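Local coordinates for carbohydrate binding module family 33 and 10 domain protein (Teredinibacter turnerae, PDB 6RW7) that acts as a copper-dependent AA10 lytic polysaccharide monooxygenase, probably binding cellulose and cleaving its chains oxidatively, seen here as the catalytic domain of a longer protein, at residues T119-S124 with P173-R178; T89-G94 with V199-G204; S50-H55 with E193-C198; E65-F70 with V180-W185; T97-I102 with H165-C170. All coordinates share one frame; numbering follows the deposited sequence. Where two conformers were deposited one is given.

Contact 1: residues T119-S124 with P173-R178; sequences TKPGFS and PSRSGR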
# COMPACT_ATOMS: atom_id res chain seq x y z
N THR A 119 -5.26 10.34 -0.34
CA THR A 119 -6.33 10.97 -1.13
C THR A 119 -6.48 12.44 -0.72
O THR A 119 -6.19 12.82 0.43
CB THR A 119 -7.61 10.14 -1.05
OG1 THR A 119 -7.82 9.73 0.31
CG2 THR A 119 -7.55 8.93 -1.96
N LYS A 120 -6.91 13.25 -1.66
CA LYS A 120 -7.19 14.68 -1.45
C LYS A 120 -8.25 14.83 -0.37
O LYS A 120 -9.07 13.94 -0.14
CB LYS A 120 -7.66 15.31 -2.75
CG LYS A 120 -6.63 15.37 -3.85
CD LYS A 120 -7.10 16.23 -5.00
CE LYS A 120 -5.96 16.67 -5.89
NZ LYS A 120 -5.66 15.63 -6.87
N PRO A 121 -8.28 15.97 0.34
CA PRO A 121 -9.21 16.12 1.45
C PRO A 121 -10.68 15.99 1.06
O PRO A 121 -11.45 15.51 1.86
CB PRO A 121 -8.88 17.49 2.05
CG PRO A 121 -8.07 18.18 1.01
CD PRO A 121 -7.37 17.12 0.19
N GLY A 122 -11.04 16.40 -0.16
CA GLY A 122 -12.42 16.36 -0.68
C GLY A 122 -12.76 15.06 -1.38
O GLY A 122 -13.84 14.95 -1.96
N PHE A 123 -11.89 14.05 -1.32
CA PHE A 123 -12.13 12.74 -1.97
C PHE A 123 -13.43 12.10 -1.47
O PHE A 123 -13.67 12.08 -0.27
CB PHE A 123 -10.96 11.81 -1.64
CG PHE A 123 -11.12 10.36 -2.04
CD1 PHE A 123 -11.11 9.98 -3.37
CD2 PHE A 123 -11.26 9.37 -1.08
CE1 PHE A 123 -11.21 8.64 -3.74
CE2 PHE A 123 -11.37 8.03 -1.45
CZ PHE A 123 -11.32 7.66 -2.77
N SER A 124 -14.19 11.52 -2.41
CA SER A 124 -15.46 10.79 -2.16
C SER A 124 -15.29 9.36 -2.65
O SER A 124 -15.31 9.16 -3.88
CB SER A 124 -16.61 11.51 -2.85
OG SER A 124 -17.83 10.91 -2.48
N PRO A 173 -1.77 13.60 7.41
CA PRO A 173 -2.59 14.81 7.31
C PRO A 173 -3.97 14.63 7.94
O PRO A 173 -4.50 13.51 7.97
CB PRO A 173 -2.73 15.03 5.80
CG PRO A 173 -1.53 14.35 5.20
CD PRO A 173 -1.30 13.15 6.09
N SER A 174 -4.54 15.73 8.39
CA SER A 174 -5.91 15.76 8.93
C SER A 174 -6.85 15.35 7.81
O SER A 174 -6.76 15.91 6.69
CB SER A 174 -6.33 17.10 9.45
OG SER A 174 -5.50 17.52 10.51
N ARG A 175 -7.72 14.40 8.10
CA ARG A 175 -8.72 13.89 7.14
C ARG A 175 -9.97 13.54 7.93
O ARG A 175 -9.88 13.33 9.17
CB ARG A 175 -8.23 12.66 6.39
CG ARG A 175 -7.16 12.93 5.34
CD ARG A 175 -7.70 13.73 4.17
NE ARG A 175 -6.74 13.97 3.09
CZ ARG A 175 -5.86 14.96 3.04
NH1 ARG A 175 -5.75 15.82 4.04
NH2 ARG A 175 -5.10 15.08 1.96
N SER A 176 -11.09 13.51 7.22
CA SER A 176 -12.39 13.04 7.73
C SER A 176 -12.98 11.99 6.80
O SER A 176 -12.85 12.12 5.58
CB SER A 176 -13.33 14.21 7.91
OG SER A 176 -12.74 15.14 8.80
N GLY A 177 -13.66 10.99 7.35
CA GLY A 177 -14.31 9.96 6.53
C GLY A 177 -13.31 9.06 5.84
O GLY A 177 -12.18 8.87 6.33
N ARG A 178 -13.73 8.52 4.69
CA ARG A 178 -13.04 7.39 4.05
C ARG A 178 -12.00 7.88 3.06
O ARG A 178 -12.32 8.62 2.13
CB ARG A 178 -14.01 6.44 3.36
CG ARG A 178 -13.30 5.14 3.01
CD ARG A 178 -14.18 3.95 2.82
NE ARG A 178 -13.43 2.91 2.16
CZ ARG A 178 -13.87 1.67 1.96
NH1 ARG A 178 -13.09 0.80 1.35
NH2 ARG A 178 -15.07 1.31 2.38
O HOH W 1 -11.27 14.81 4.54
O HOH W 2 -14.43 9.64 0.86
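Arg175 reaches across to Thr119 and Pro121 and joins two surface loops. From CB the chain runs to CG, which stands beside the backbone N and anti to the carbonyl carbon (chi1 -73°). It then bends at chi2 (-68°). CD passes Pro121 CA at 3.9 Å. From there the guanidinium grips a single oxygen side-on. NE lies 2.9 Å from Thr119 O, and NH2 also lies 2.9 Å from Thr119 O. That oxygen sits in the guanidinium plane. One face of the guanidinium is covered by Pro121, whose CD is 3.5 Å from NH2. NH1 donates to Ser174 O at 2.8 Å. NH2 has a second partner, Glu137, in a salt bridge.

One water links Pro121 O to Ser176 N, and another links Phe123 O to Arg178 O. The Phe123 ring presents its edge to Arg178 O, with CD2 3.5 Å away, while Thr119 CG2 lies over the centre of one of its faces. An alanine at Arg175 would probably leave Thr119 O without these two donors and Glu137 without this charge. Across the contact the cation thus binds one carbonyl, Thr119 O, just ahead of the type I turn from Lys120 to Phe123. Ser174 O and Glu137 hold the same guanidinium from its own segment and from outside. These bonds, with Pro121 on one face, are likely to fix its rotation.

Contact 2: residues T89-G94 with V199-G204; sequences TSFNSG and VDVDFG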
# COMPACT_ATOMS: atom_id res chain seq x y z
N THR A 89 -10.24 0.24 8.04
CA THR A 89 -9.93 0.31 9.47
C THR A 89 -9.91 1.76 9.90
O THR A 89 -9.54 2.69 9.15
CB THR A 89 -8.76 -0.58 9.86
OG1 THR A 89 -7.66 -0.13 9.09
CG2 THR A 89 -9.00 -2.06 9.62
N SER A 90 -10.35 1.94 11.13
CA SER A 90 -10.38 3.26 11.80
C SER A 90 -8.95 3.77 11.94
O SER A 90 -8.05 2.96 12.21
CB SER A 90 -11.06 3.16 13.13
OG SER A 90 -11.34 4.47 13.61
N PHE A 91 -8.75 5.06 11.72
CA PHE A 91 -7.40 5.63 11.72
C PHE A 91 -7.45 7.07 12.18
O PHE A 91 -8.48 7.71 12.00
CB PHE A 91 -6.81 5.50 10.32
CG PHE A 91 -5.31 5.50 10.24
CD1 PHE A 91 -4.56 4.59 10.94
CD2 PHE A 91 -4.65 6.38 9.40
CE1 PHE A 91 -3.18 4.57 10.85
CE2 PHE A 91 -3.26 6.37 9.31
CZ PHE A 91 -2.53 5.44 10.01
N ASN A 92 -6.32 7.54 12.68
CA ASN A 92 -6.19 8.92 13.21
C ASN A 92 -5.09 9.65 12.42
O ASN A 92 -4.17 9.03 11.89
CB ASN A 92 -5.91 8.93 14.72
CG ASN A 92 -7.04 8.43 15.60
OD1 ASN A 92 -8.20 8.75 15.39
ND2 ASN A 92 -6.72 7.67 16.62
N SER A 93 -5.22 10.95 12.34
CA SER A 93 -4.18 11.83 11.76
C SER A 93 -3.05 12.05 12.77
O SER A 93 -3.07 11.48 13.91
CB SER A 93 -4.79 13.11 11.28
OG SER A 93 -5.21 13.87 12.39
N GLY A 94 -2.03 12.77 12.35
CA GLY A 94 -0.86 13.07 13.18
C GLY A 94 0.17 11.97 13.11
O GLY A 94 0.16 11.18 12.15
N VAL A 199 -3.81 1.29 1.54
CA VAL A 199 -4.50 1.11 2.83
C VAL A 199 -5.81 1.89 2.77
O VAL A 199 -5.79 3.12 2.55
CB VAL A 199 -3.63 1.60 4.00
CG1 VAL A 199 -4.28 1.20 5.31
CG2 VAL A 199 -2.21 1.07 3.92
N ASP A 200 -6.91 1.20 3.06
CA ASP A 200 -8.26 1.79 3.16
C ASP A 200 -8.47 2.19 4.62
O ASP A 200 -8.48 1.29 5.50
CB ASP A 200 -9.31 0.80 2.66
CG ASP A 200 -9.20 0.54 1.18
OD1 ASP A 200 -9.60 1.39 0.39
OD2 ASP A 200 -8.65 -0.51 0.82
N VAL A 201 -8.64 3.49 4.88
CA VAL A 201 -8.76 4.03 6.25
C VAL A 201 -10.01 4.90 6.38
O VAL A 201 -10.43 5.52 5.41
CB VAL A 201 -7.50 4.80 6.65
CG1 VAL A 201 -6.37 3.83 6.94
CG2 VAL A 201 -7.13 5.83 5.59
N ASP A 202 -10.60 4.88 7.56
CA ASP A 202 -11.77 5.71 7.91
C ASP A 202 -11.35 6.59 9.08
O ASP A 202 -11.07 6.09 10.18
CB ASP A 202 -12.99 4.84 8.22
CG ASP A 202 -14.21 5.61 8.70
OD1 ASP A 202 -14.24 6.84 8.50
OD2 ASP A 202 -15.09 4.97 9.32
N PHE A 203 -11.28 7.89 8.84
CA PHE A 203 -10.89 8.89 9.85
C PHE A 203 -12.09 9.32 10.70
O PHE A 203 -11.90 10.08 11.63
CB PHE A 203 -10.27 10.10 9.17
CG PHE A 203 -8.89 9.85 8.64
CD1 PHE A 203 -8.69 9.34 7.37
CD2 PHE A 203 -7.78 10.13 9.41
CE1 PHE A 203 -7.41 9.15 6.86
CE2 PHE A 203 -6.50 9.95 8.90
CZ PHE A 203 -6.30 9.43 7.64
N GLY A 204 -13.29 8.88 10.33
CA GLY A 204 -14.51 9.31 11.04
C GLY A 204 -14.73 10.81 10.95
O GLY A 204 -14.10 11.49 10.09
O HOH W 3 -7.48 -1.12 6.51
O HOH W 4 -12.93 5.32 11.74
O HOH W 5 -9.52 10.25 12.90
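Thr89 and Ser90 form a short parallel ladder with Val201 and Asp202, at the C-terminal end of strand 193-202 in the mixed sheet of the domain. Three backbone bonds carry it. Thr89 N donates to Asp200 O at 3.3 Å, Asp202 N to Thr89 O at 2.9 Å, and Phe91 N to Asp202 O at 3.0 Å. A water joins Thr89 OG1 to Asp200 O.

Phe91 CG is anti to its backbone N (chi1 -157°), and its CB and ring meet Val201 CG1, with CB 3.8 Å away. The edge of Phe91 is turned toward the face of Phe203 in an offset edge-to-face pair. The two planes are 71° apart, and Phe91 CD2 lies 3.9 Å from Phe203 CZ. The edge of Phe203 also reaches the backbone of the other segment, with CE2 3.8 Å from Ser93 N. An alanine in place of Phe203 would probably open a gap beside Phe91 and leave its ring freer to turn.

An Asx turn, Gly204 N to Asp202 OD1 at 2.9 Å, follows the strand end. Phe91 packs further on Ile181 of strand 178-187 and on Val172 of strand 165-172, and Phe203 also touches Val172. Asp200 makes a salt bridge with Arg10 of helix 10-17. Strand 178-187 bonds to the backbone of Val199 and Val201, and Thr89 and Ser90 add a short strand to 193-202.

Contact 3: residues S50-H55 with E193-C198; sequences SVVAHH and ERFFSC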
# COMPACT_ATOMS: atom_id res chain seq x y z
N SER A 50 3.71 -9.22 -3.97
CA SER A 50 4.41 -9.07 -5.27
C SER A 50 3.80 -7.97 -6.12
O SER A 50 3.76 -8.15 -7.34
CB SER A 50 4.43 -10.38 -5.99
OG SER A 50 4.92 -11.40 -5.14
N VAL A 51 3.34 -6.87 -5.52
CA VAL A 51 2.91 -5.71 -6.34
C VAL A 51 4.19 -4.90 -6.58
O VAL A 51 4.65 -4.22 -5.65
CB VAL A 51 1.81 -4.87 -5.68
CG1 VAL A 51 1.33 -3.84 -6.69
CG2 VAL A 51 0.63 -5.72 -5.21
N VAL A 52 4.78 -5.04 -7.77
CA VAL A 52 6.22 -4.73 -7.98
C VAL A 52 6.49 -4.06 -9.32
O VAL A 52 5.80 -4.37 -10.32
CB VAL A 52 7.09 -6.00 -7.80
CG1 VAL A 52 6.81 -7.05 -8.87
CG2 VAL A 52 8.58 -5.69 -7.72
N ALA A 53 7.49 -3.19 -9.31
CA ALA A 53 8.06 -2.59 -10.52
C ALA A 53 9.55 -2.39 -10.30
O ALA A 53 10.05 -2.62 -9.19
CB ALA A 53 7.36 -1.29 -10.82
N HIS A 54 10.25 -1.90 -11.33
CA HIS A 54 11.68 -1.58 -11.24
C HIS A 54 11.88 -0.18 -11.78
O HIS A 54 12.31 -0.03 -12.92
CB HIS A 54 12.52 -2.62 -11.99
CG HIS A 54 12.44 -3.96 -11.36
ND1 HIS A 54 11.44 -4.85 -11.68
CD2 HIS A 54 13.20 -4.54 -10.42
CE1 HIS A 54 11.57 -5.93 -10.92
NE2 HIS A 54 12.67 -5.77 -10.17
N HIS A 55 11.54 0.81 -10.97
CA HIS A 55 11.67 2.24 -11.32
C HIS A 55 11.48 3.07 -10.06
O HIS A 55 11.39 2.47 -8.96
CB HIS A 55 10.70 2.61 -12.44
CG HIS A 55 9.27 2.36 -12.14
ND1 HIS A 55 8.64 2.78 -10.95
CD2 HIS A 55 8.32 1.74 -12.87
CE1 HIS A 55 7.37 2.44 -11.01
NE2 HIS A 55 7.15 1.79 -12.16
N GLU A 193 14.07 -1.95 -7.58
CA GLU A 193 12.85 -2.75 -7.31
C GLU A 193 12.03 -2.02 -6.24
O GLU A 193 12.60 -1.51 -5.27
CB GLU A 193 13.23 -4.15 -6.87
CG GLU A 193 12.06 -5.08 -6.75
CD GLU A 193 12.52 -6.51 -6.61
OE1 GLU A 193 12.79 -6.93 -5.47
OE2 GLU A 193 12.72 -7.15 -7.67
N ARG A 194 10.74 -1.94 -6.48
CA ARG A 194 9.81 -1.10 -5.67
C ARG A 194 8.51 -1.88 -5.48
O ARG A 194 8.03 -2.49 -6.44
CB ARG A 194 9.56 0.21 -6.41
CG ARG A 194 8.71 1.23 -5.65
CD ARG A 194 8.69 2.56 -6.40
NE ARG A 194 10.04 3.11 -6.38
CZ ARG A 194 10.52 3.98 -5.49
NH1 ARG A 194 9.75 4.57 -4.58
NH2 ARG A 194 11.82 4.25 -5.50
N PHE A 195 7.97 -1.85 -4.26
CA PHE A 195 6.72 -2.55 -3.92
C PHE A 195 5.68 -1.53 -3.52
O PHE A 195 6.04 -0.43 -3.02
CB PHE A 195 6.98 -3.57 -2.81
CG PHE A 195 7.91 -4.65 -3.28
CD1 PHE A 195 9.28 -4.49 -3.12
CD2 PHE A 195 7.42 -5.78 -3.91
CE1 PHE A 195 10.14 -5.46 -3.61
CE2 PHE A 195 8.29 -6.74 -4.42
CZ PHE A 195 9.64 -6.56 -4.27
N PHE A 196 4.43 -1.84 -3.83
CA PHE A 196 3.29 -0.91 -3.70
C PHE A 196 2.24 -1.49 -2.77
O PHE A 196 1.97 -2.66 -2.83
CB PHE A 196 2.69 -0.60 -5.08
CG PHE A 196 3.71 -0.07 -6.05
CD1 PHE A 196 4.46 -0.94 -6.82
CD2 PHE A 196 3.95 1.29 -6.13
CE1 PHE A 196 5.42 -0.44 -7.68
CE2 PHE A 196 4.90 1.79 -7.00
CZ PHE A 196 5.64 0.91 -7.77
N SER A 197 1.61 -0.64 -1.98
CA SER A 197 0.60 -1.10 -1.00
C SER A 197 -0.41 0.02 -0.74
O SER A 197 0.02 1.15 -0.46
CB SER A 197 1.28 -1.59 0.24
OG SER A 197 0.41 -2.31 1.10
N CYS A 198 -1.69 -0.28 -0.89
CA CYS A 198 -2.80 0.65 -0.58
C CYS A 198 -3.45 0.28 0.75
O CYS A 198 -3.66 -0.90 1.01
CB CYS A 198 -3.87 0.63 -1.66
SG CYS A 198 -3.37 1.63 -3.08
O HOH W 6 13.18 1.85 -6.45
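Val52, Ala53 and His54 pair antiparallel with Phe195, Arg194 and Glu193, the strand directions 151° apart. Ala53 N donates to Arg194 O at 3.0 Å, and Arg194 N to Ala53 O at 2.9 Å. Phe196 N adds a bond to Val51 O.

His54 and Glu193 lie side by side on one face. NE2 of His54 donates to the anti lone pair of Glu193 OE2 at 2.9 Å, with ring and carboxylate planes 63° apart. Glu73 holds His54 ND1, and Arg187 holds Glu193 OE1. On the same face Val52 CG2 touches Phe195 CE2 at 3.5 Å.

On the other face Arg194 bends at chi3 (-66°), and NE donates to His55 O at 3.0 Å. Glu184 and Glu113 take its two NH groups. Ala53 CB meets the edge of the Phe196 ring at CE1, 3.8 Å away.

The nearest atom of the Phe195 side chain is about 3 Å from the copper(I) ion bound by His1 and His107. That matches the histidine brace of AA10 enzymes, where a phenylalanine commonly sits at the axial position. Glu193, close to His107, is a copper(I) ligand in a structure of this protein, though no copper is bound to it in this chain.

Contact 4: residues E65-F70 with V180-W185; sequences EHVCGF and VIFAEW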
# COMPACT_ATOMS: atom_id res chain seq x y z
N GLU A 65 -1.92 3.86 -15.59
CA GLU A 65 -3.40 3.74 -15.68
C GLU A 65 -3.95 3.49 -14.29
O GLU A 65 -5.03 4.03 -13.95
CB GLU A 65 -3.82 2.57 -16.57
N HIS A 66 -3.24 2.69 -13.50
CA HIS A 66 -3.73 2.21 -12.19
C HIS A 66 -2.90 2.78 -11.04
O HIS A 66 -1.70 3.08 -11.21
CB HIS A 66 -3.74 0.68 -12.14
CG HIS A 66 -4.44 0.02 -13.29
ND1 HIS A 66 -5.82 -0.14 -13.33
CD2 HIS A 66 -3.95 -0.50 -14.45
CE1 HIS A 66 -6.14 -0.75 -14.47
NE2 HIS A 66 -5.01 -0.98 -15.16
N VAL A 67 -3.55 2.91 -9.89
CA VAL A 67 -2.90 3.39 -8.66
C VAL A 67 -2.29 2.22 -7.89
O VAL A 67 -1.07 2.05 -7.92
CB VAL A 67 -3.92 4.18 -7.82
CG1 VAL A 67 -3.32 4.54 -6.48
CG2 VAL A 67 -4.41 5.42 -8.60
N CYS A 68 -3.10 1.41 -7.22
CA CYS A 68 -2.59 0.44 -6.22
C CYS A 68 -1.67 -0.59 -6.89
O CYS A 68 -0.68 -0.97 -6.25
CB CYS A 68 -3.73 -0.22 -5.46
SG CYS A 68 -4.68 1.02 -4.55
N GLY A 69 -2.00 -1.03 -8.10
CA GLY A 69 -1.20 -2.03 -8.83
C GLY A 69 -0.01 -1.40 -9.53
O GLY A 69 0.89 -2.12 -9.97
N PHE A 70 -0.07 -0.07 -9.72
CA PHE A 70 0.95 0.77 -10.40
C PHE A 70 1.38 0.16 -11.76
O PHE A 70 2.56 0.31 -12.14
CB PHE A 70 2.14 1.02 -9.48
CG PHE A 70 2.72 2.39 -9.71
CD1 PHE A 70 2.08 3.52 -9.23
CD2 PHE A 70 3.86 2.55 -10.47
CE1 PHE A 70 2.59 4.78 -9.48
CE2 PHE A 70 4.36 3.81 -10.72
CZ PHE A 70 3.74 4.93 -10.21
N VAL A 180 -7.82 6.79 1.20
CA VAL A 180 -6.86 5.73 0.80
C VAL A 180 -5.46 6.29 0.93
O VAL A 180 -5.21 7.43 0.51
CB VAL A 180 -7.10 5.24 -0.63
CG1 VAL A 180 -6.11 4.15 -0.96
CG2 VAL A 180 -8.53 4.76 -0.84
N ILE A 181 -4.57 5.48 1.48
CA ILE A 181 -3.12 5.76 1.49
C ILE A 181 -2.47 4.85 0.45
O ILE A 181 -2.71 3.64 0.47
CB ILE A 181 -2.55 5.61 2.91
CG1 ILE A 181 -3.14 6.70 3.80
CG2 ILE A 181 -1.02 5.63 2.90
CD1 ILE A 181 -2.89 6.53 5.28
N PHE A 182 -1.68 5.44 -0.45
CA PHE A 182 -0.91 4.72 -1.49
C PHE A 182 0.56 4.83 -1.08
O PHE A 182 1.07 5.95 -0.90
CB PHE A 182 -1.23 5.30 -2.87
CG PHE A 182 -0.18 4.95 -3.89
CD1 PHE A 182 -0.19 3.71 -4.49
CD2 PHE A 182 0.85 5.83 -4.20
CE1 PHE A 182 0.78 3.34 -5.39
CE2 PHE A 182 1.83 5.46 -5.11
CZ PHE A 182 1.79 4.22 -5.68
N ALA A 183 1.24 3.70 -0.92
CA ALA A 183 2.60 3.67 -0.36
C ALA A 183 3.54 2.85 -1.22
O ALA A 183 3.13 1.85 -1.84
CB ALA A 183 2.56 3.11 1.04
N GLU A 184 4.80 3.23 -1.17
CA GLU A 184 5.87 2.57 -1.92
C GLU A 184 7.04 2.24 -0.99
O GLU A 184 7.37 3.06 -0.11
CB GLU A 184 6.41 3.48 -3.02
CG GLU A 184 5.37 3.99 -3.98
CD GLU A 184 5.91 4.91 -5.06
OE1 GLU A 184 7.08 5.36 -4.93
OE2 GLU A 184 5.15 5.16 -6.02
N TRP A 185 7.66 1.10 -1.26
CA TRP A 185 8.93 0.70 -0.62
C TRP A 185 9.93 0.53 -1.75
O TRP A 185 9.75 -0.39 -2.55
CB TRP A 185 8.75 -0.54 0.25
CG TRP A 185 10.02 -1.24 0.60
CD1 TRP A 185 11.21 -0.68 0.97
CD2 TRP A 185 10.21 -2.66 0.61
NE1 TRP A 185 12.14 -1.66 1.18
CE2 TRP A 185 11.56 -2.88 0.96
CE3 TRP A 185 9.39 -3.77 0.34
CZ2 TRP A 185 12.10 -4.16 1.04
CZ3 TRP A 185 9.93 -5.03 0.43
CH2 TRP A 185 11.27 -5.21 0.76
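Val67 to Phe70 form a type I turn, closed by Phe70 N to Val67 O at 3.0 Å, that sits over the extended strand at Phe182. The closest pair of alpha carbons is Cys68 and Phe182, 6.6 Å apart. No hydrogen bond links the two segments; side-chain packing joins them.

Phe182 carries the contact. Its CG is anti to the backbone N (chi1 161°), and the bond from CA to CB points at the turn. Its CD1 is 3.8 Å from Val67 CG1, and its CE1 is 3.4 Å from Val67 O. CZ is 3.6 Å from Phe70 CD1. The two phenylalanine planes are only 19° apart, but the rings are slid past each other, centroids 5.8 Å apart, and barely overlap. Val67 O also lies at the edge of the Phe70 ring, in its plane.

Glu184 OE2 comes within 4.3 Å of Phe70 CE1, next to the carbon that meets Phe182. Its carboxylate is held elsewhere, by a salt bridge to Arg194 and by the backbone N of Arg58. Phe70 also stacks on Phe196, and Cys68 is disulfide-bonded to Cys198.

Ile181 and Ala183 instead pack on Phe98 and Trp100 of the facing sheet. The turn therefore covers the outer face of one sheet of the LPMO beta-sandwich. It lies in the long region between strands 3-6 and 96-101, consistent with the L2 region of AA10 enzymes.

Contact 5: residues T97-I102 with H165-C170; sequences TFVWDI and HINVTC. With CU (copper (II) ion), chain C.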
# COMPACT_ATOMS: atom_id res chain seq x y z
N THR A 97 2.82 5.21 12.98
CA THR A 97 3.84 4.25 12.49
C THR A 97 3.19 3.33 11.46
O THR A 97 2.16 2.69 11.76
CB THR A 97 4.52 3.48 13.63
OG1 THR A 97 5.09 4.48 14.47
CG2 THR A 97 5.61 2.57 13.12
N PHE A 98 3.80 3.24 10.28
CA PHE A 98 3.40 2.29 9.22
C PHE A 98 4.38 1.12 9.25
O PHE A 98 5.58 1.36 9.30
CB PHE A 98 3.40 2.95 7.85
CG PHE A 98 2.31 3.97 7.68
CD1 PHE A 98 2.48 5.27 8.13
CD2 PHE A 98 1.10 3.62 7.10
CE1 PHE A 98 1.45 6.19 8.02
CE2 PHE A 98 0.09 4.55 6.96
CZ PHE A 98 0.25 5.83 7.44
N VAL A 99 3.88 -0.10 9.22
CA VAL A 99 4.71 -1.31 9.31
C VAL A 99 4.65 -2.02 7.97
O VAL A 99 3.56 -2.55 7.59
CB VAL A 99 4.23 -2.22 10.45
CG1 VAL A 99 5.11 -3.45 10.53
CG2 VAL A 99 4.18 -1.49 11.79
N TRP A 100 5.78 -2.04 7.27
CA TRP A 100 5.93 -2.90 6.07
C TRP A 100 6.37 -4.27 6.55
O TRP A 100 7.42 -4.37 7.23
CB TRP A 100 6.94 -2.33 5.10
CG TRP A 100 6.43 -1.21 4.25
CD1 TRP A 100 6.27 0.11 4.57
CD2 TRP A 100 5.95 -1.36 2.91
NE1 TRP A 100 5.77 0.79 3.50
CE2 TRP A 100 5.59 -0.07 2.46
CE3 TRP A 100 5.85 -2.44 2.04
CZ2 TRP A 100 5.11 0.14 1.17
CZ3 TRP A 100 5.36 -2.22 0.77
CH2 TRP A 100 4.98 -0.95 0.35
N ASP A 101 5.67 -5.32 6.15
CA ASP A 101 6.17 -6.70 6.30
C ASP A 101 6.99 -7.03 5.07
O ASP A 101 6.45 -6.96 3.96
CB ASP A 101 5.06 -7.75 6.44
CG ASP A 101 5.69 -9.12 6.58
OD1 ASP A 101 6.05 -9.70 5.56
OD2 ASP A 101 5.92 -9.55 7.69
N ILE A 102 8.26 -7.35 5.26
CA ILE A 102 9.15 -7.72 4.13
C ILE A 102 9.67 -9.15 4.34
O ILE A 102 10.64 -9.53 3.69
CB ILE A 102 10.26 -6.65 3.92
CG1 ILE A 102 11.33 -6.64 5.03
CG2 ILE A 102 9.65 -5.27 3.74
CD1 ILE A 102 12.54 -5.81 4.65
N HIS A 165 10.37 -6.64 9.49
CA HIS A 165 9.51 -5.45 9.28
C HIS A 165 10.38 -4.21 9.08
O HIS A 165 11.48 -4.12 9.65
CB HIS A 165 8.57 -5.20 10.45
CG HIS A 165 7.47 -6.19 10.61
ND1 HIS A 165 6.59 -6.10 11.67
CD2 HIS A 165 7.11 -7.27 9.88
CE1 HIS A 165 5.71 -7.08 11.57
NE2 HIS A 165 6.01 -7.79 10.47
N ILE A 166 9.86 -3.26 8.31
CA ILE A 166 10.37 -1.87 8.32
C ILE A 166 9.29 -1.01 8.95
O ILE A 166 8.14 -1.06 8.49
CB ILE A 166 10.74 -1.36 6.91
CG1 ILE A 166 11.86 -2.18 6.26
CG2 ILE A 166 11.06 0.12 6.97
CD1 ILE A 166 12.07 -1.90 4.79
N ASN A 167 9.63 -0.25 10.00
CA ASN A 167 8.69 0.66 10.68
C ASN A 167 9.04 2.09 10.27
O ASN A 167 10.21 2.49 10.41
CB ASN A 167 8.76 0.50 12.20
CG ASN A 167 8.53 -0.91 12.69
OD1 ASN A 167 7.68 -1.63 12.16
ND2 ASN A 167 9.29 -1.32 13.70
N VAL A 168 8.08 2.82 9.71
CA VAL A 168 8.30 4.23 9.30
C VAL A 168 7.33 5.08 10.09
O VAL A 168 6.13 4.79 10.04
CB VAL A 168 8.01 4.49 7.82
CG1 VAL A 168 8.57 5.84 7.39
CG2 VAL A 168 8.43 3.40 6.89
N THR A 169 7.79 6.18 10.68
CA THR A 169 6.92 7.13 11.40
C THR A 169 6.63 8.31 10.47
O THR A 169 7.58 8.87 9.89
CB THR A 169 7.56 7.50 12.73
OG1 THR A 169 7.75 6.27 13.43
CG2 THR A 169 6.70 8.44 13.54
N CYS A 170 5.35 8.67 10.34
CA CYS A 170 4.88 9.69 9.39
C CYS A 170 3.93 10.63 10.12
O CYS A 170 3.24 10.18 11.03
CB CYS A 170 4.14 9.06 8.21
SG CYS A 170 5.13 8.01 7.11
CU CU C . 4.86 -9.33 9.93
O HOH W 7 6.45 -10.66 10.60
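Asp101 and His165 bind one copper(II) ion from neighbouring strands. His165 NE2 is 2.0 Å from the copper, and Asp101 OD2 is 2.5 Å from it. Asp101 CG lies anti to its backbone N (chi1 179°), which sets CG 3.5 Å from the copper. The carboxylate and imidazole planes are 74° apart. A water at 2.2 Å from the copper and Glu5 are further ligands. Ser103 holds Asp101 OD1.

The backbones form a regular antiparallel ladder of four bonds. Phe98 and Val168 exchange two, as do Trp100 and Ile166.

Val99 CG1 lies 3.2 Å from His165 ND1, a close methyl-to-nitrogen approach. Among apolar contacts, Phe98 CE1 meets Cys170 CB at 3.9 Å, beside the Cys142 disulfide, and Ile102 CD1 meets Ile166 CD1.

Trp100 also packs on Leu114, and Ile166 on Trp185, both of the other sheet. This strand pair thus lines the core of the LPMO beta-sandwich with one face and carries a copper(II) site on the other, distinct from the histidine brace at His1 and His107.

How the contacts relate
From the N terminus, the 50-55 segment comes first and waits until 193-198 to close the widest loop, contact 3. Contact 4 opens at 65-70 and closes at 180-185, inside contact 3. Contact 2 starts at 89-94 and ends at 199-204, so it crosses both. Contact 5 (97-102 with 165-170) lies within all three. Contact 1 (119-124 with 173-178) crosses contact 5 but also lies within the other three. Contacts 2 and 3 share strand 193-202 toward its two ends, on opposite sides of the chain's centre. Contact 4 joins them through strand 178-187. Contact 5 builds the facing sheet, and contact 1 ties the loops at contact 2's end.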